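Multi-copper Oxidase CueO (Ochrobactrum, PDB 6EVG) is a laccase-like multicopper oxidase that oxidises lignin model compounds and lignosulfonate, probably passing the electrons through its copper centres to dioxygen. Local coordinates at residues E53-G61 / A142-M150. Sequence-based numbering, arbitrary orientation.
Sequences EAASAGING and AHLGIAGLM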
loop_
_atom_site.group_PDB
_atom_site.type_symbol
_atom_site.label_atom_id
_atom_site.label_comp_id
_atom_site.label_asym_id
_atom_site.label_seq_id
_atom_site.Cartn_x
_atom_site.Cartn_y
_atom_site.Cartn_z
ATOM N N GLU A 53 -0.993 -10.386 23.847
ATOM C CA GLU A 53 0.014 -9.510 23.260
ATOM C C GLU A 53 1.009 -10.383 22.484
ATOM O O GLU A 53 1.210 -11.558 22.835
ATOM C CB GLU A 53 0.608 -8.894 24.488
ATOM C CG GLU A 53 1.534 -7.844 24.291
ATOM C CD GLU A 53 2.179 -7.427 25.646
ATOM O OE1 GLU A 53 3.123 -8.074 26.173
ATOM O OE2 GLU A 53 1.661 -6.481 26.218
ATOM N N ALA A 54 1.654 -9.782 21.479
ATOM C CA ALA A 54 2.628 -10.499 20.660
ATOM C C ALA A 54 3.823 -9.596 20.378
ATOM O O ALA A 54 3.727 -8.364 20.380
ATOM C CB ALA A 54 2.042 -10.983 19.359
ATOM N N ALA A 55 4.953 -10.236 20.072
ATOM C CA ALA A 55 6.125 -9.466 19.599
ATOM C C ALA A 55 5.781 -8.681 18.352
ATOM O O ALA A 55 5.045 -9.172 17.489
ATOM C CB ALA A 55 7.243 -10.436 19.266
ATOM N N SER A 56 6.338 -7.480 18.233
ATOM C CA SER A 56 5.971 -6.569 17.176
ATOM C C SER A 56 7.099 -5.599 16.880
ATOM O O SER A 56 8.149 -5.580 17.559
ATOM C CB SER A 56 4.677 -5.851 17.554
ATOM O OG SER A 56 4.869 -5.015 18.656
ATOM N N ALA A 57 6.875 -4.722 15.895
ATOM C CA ALA A 57 7.724 -3.566 15.643
ATOM C C ALA A 57 6.877 -2.517 14.981
ATOM O O ALA A 57 5.912 -2.834 14.290
ATOM C CB ALA A 57 8.930 -3.931 14.778
ATOM N N GLY A 58 7.248 -1.253 15.164
ATOM C CA GLY A 58 6.510 -0.154 14.610
ATOM C C GLY A 58 7.329 1.084 14.488
ATOM O O GLY A 58 8.552 1.063 14.635
ATOM N N ILE A 59 6.634 2.194 14.217
ATOM C CA ILE A 59 7.244 3.498 14.020
ATOM C C ILE A 59 6.654 4.425 15.069
ATOM O O ILE A 59 5.421 4.605 15.146
ATOM C CB ILE A 59 7.017 4.044 12.594
ATOM C CG1 ILE A 59 7.478 3.011 11.552
ATOM C CG2 ILE A 59 7.697 5.384 12.445
ATOM C CD1 ILE A 59 7.267 3.407 10.130
ATOM N N ASN A 60 7.517 5.003 15.920
ATOM C CA ASN A 60 7.049 5.839 17.018
ATOM C C ASN A 60 6.085 5.070 17.943
ATOM O O ASN A 60 5.189 5.664 18.574
ATOM C CB ASN A 60 6.442 7.140 16.568
ATOM C CG ASN A 60 7.402 8.013 15.812
ATOM O OD1 ASN A 60 8.628 7.780 15.803
ATOM N ND2 ASN A 60 6.902 9.064 15.186
ATOM N N GLY A 61 6.304 3.795 18.082
ATOM C CA GLY A 61 5.498 2.894 18.864
ATOM C C GLY A 61 5.724 1.490 18.404
ATOM O O GLY A 61 6.563 1.224 17.551
ATOM N N ALA A 142 7.873 -6.089 7.695
ATOM C CA ALA A 142 6.494 -5.571 7.478
ATOM C C ALA A 142 5.495 -6.278 8.403
ATOM O O ALA A 142 4.696 -5.609 9.081
ATOM C CB ALA A 142 6.098 -5.741 6.033
ATOM N N HIS A 143 5.552 -7.596 8.471
ATOM C CA HIS A 143 4.552 -8.313 9.262
ATOM C C HIS A 143 4.658 -7.972 10.737
ATOM O O HIS A 143 3.655 -7.894 11.477
ATOM C CB HIS A 143 4.629 -9.824 9.039
ATOM C CG HIS A 143 3.387 -10.507 9.517
ATOM N ND1 HIS A 143 2.219 -10.455 8.800
ATOM C CD2 HIS A 143 3.081 -11.170 10.661
ATOM C CE1 HIS A 143 1.270 -11.050 9.523
ATOM N NE2 HIS A 143 1.737 -11.474 10.674
ATOM N N LEU A 144 5.897 -7.786 11.240
ATOM C CA LEU A 144 6.057 -7.359 12.620
ATOM C C LEU A 144 5.238 -6.143 12.929
ATOM O O LEU A 144 4.799 -5.983 14.075
ATOM C CB LEU A 144 7.538 -7.150 12.926
ATOM C CG LEU A 144 8.366 -8.427 13.203
ATOM C CD1 LEU A 144 9.856 -8.115 13.111
ATOM C CD2 LEU A 144 8.018 -9.007 14.542
ATOM N N GLY A 145 5.131 -5.243 11.939
ATOM C CA GLY A 145 4.224 -4.111 12.055
ATOM C C GLY A 145 4.771 -2.779 11.586
ATOM O O GLY A 145 4.097 -1.757 11.770
ATOM N N ILE A 146 5.949 -2.732 10.938
ATOM C CA ILE A 146 6.533 -1.444 10.609
ATOM C C ILE A 146 5.886 -0.832 9.374
ATOM O O ILE A 146 6.058 -1.338 8.252
ATOM C CB ILE A 146 8.073 -1.606 10.411
ATOM C CG1 ILE A 146 8.739 -2.167 11.659
ATOM C CG2 ILE A 146 8.676 -0.272 10.012
ATOM C CD1 ILE A 146 10.144 -2.748 11.357
ATOM N N ALA A 147 5.147 0.243 9.588
ATOM C CA ALA A 147 4.518 1.003 8.509
ATOM C C ALA A 147 3.986 2.280 9.078
ATOM O O ALA A 147 3.683 2.360 10.263
ATOM C CB ALA A 147 3.375 0.254 7.847
ATOM N N GLY A 148 3.837 3.277 8.197
ATOM C CA GLY A 148 3.093 4.498 8.545
ATOM C C GLY A 148 2.390 5.017 7.291
ATOM O O GLY A 148 2.539 4.460 6.228
ATOM N N LEU A 149 1.625 6.081 7.494
ATOM C CA LEU A 149 0.795 6.662 6.443
ATOM C C LEU A 149 1.299 8.051 6.106
ATOM O O LEU A 149 1.877 8.726 6.952
ATOM C CB LEU A 149 -0.679 6.699 6.879
ATOM C CG LEU A 149 -1.250 5.373 7.303
ATOM C CD1 LEU A 149 -2.693 5.537 7.772
ATOM C CD2 LEU A 149 -1.166 4.326 6.192
ATOM N N MET A 150 1.069 8.497 4.866
ATOM C CA MET A 150 1.590 9.788 4.412
ATOM C C MET A 150 0.656 10.454 3.449
ATOM O O MET A 150 0.570 9.994 2.299
ATOM C CB MET A 150 2.997 9.579 3.802
ATOM C CG MET A 150 3.666 10.871 3.394
ATOM S SD MET A 150 5.430 10.658 2.971
ATOM C CE MET A 150 6.183 10.527 4.565
HETATM O O HOH W 1 3.814 -8.475 15.182
#
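The carbonyl oxygen of L144 is gripped from two directions: A57 N donates to L144 O at 3.0 Å, and a water donates to it while also donating to A55 O, 2.7 Å away. The A57 N-H comes in from above the carbonyl plane, 68° out of it, rather than along a lone pair. S56 CA lies 3.4 Å from the same oxygen in a CA-H...O contact. L144 lies in the last turn of helix 138-144 in the first cupredoxin-like domain, and a Schellman motif with G145 at positive phi (137°) turns the chain toward strand 148-153. Strand 54-59 is an edge strand of the facing sheet, bonded by backbone to strand 36-46 through A54, S56 and G58, so the contact ties the helix end and its connector to the border of the β-sandwich. A57 O comes to 2.9 Å from G145 C, yet it takes no hydrogen bond from G145 N or I146 N, both of which are poorly angled toward it. Apolar contacts flank the turn: the A57 methyl rests against L144 CB (4.0 Å) before it and, more closely, against I146 CG1 (3.6 Å) after it, with I146 CD1 beside it. I146 has CG2 anti to its backbone N and CG1 beside that N (chi1 -59°), which turns CG1 to A57 and leaves CG2 for I59. The two isoleucines cross at about a right angle, I59 CG1 meeting I146 CG2 at 3.8 Å. V41 of strand 36-46 also touches I146, while L39 of that strand and F130 of strand 126-131 pack on I59, in the sandwich interior. I59 extends furthest along the connector, its CD1 lying against the A147 peptide at 3.6 Å from A147 C.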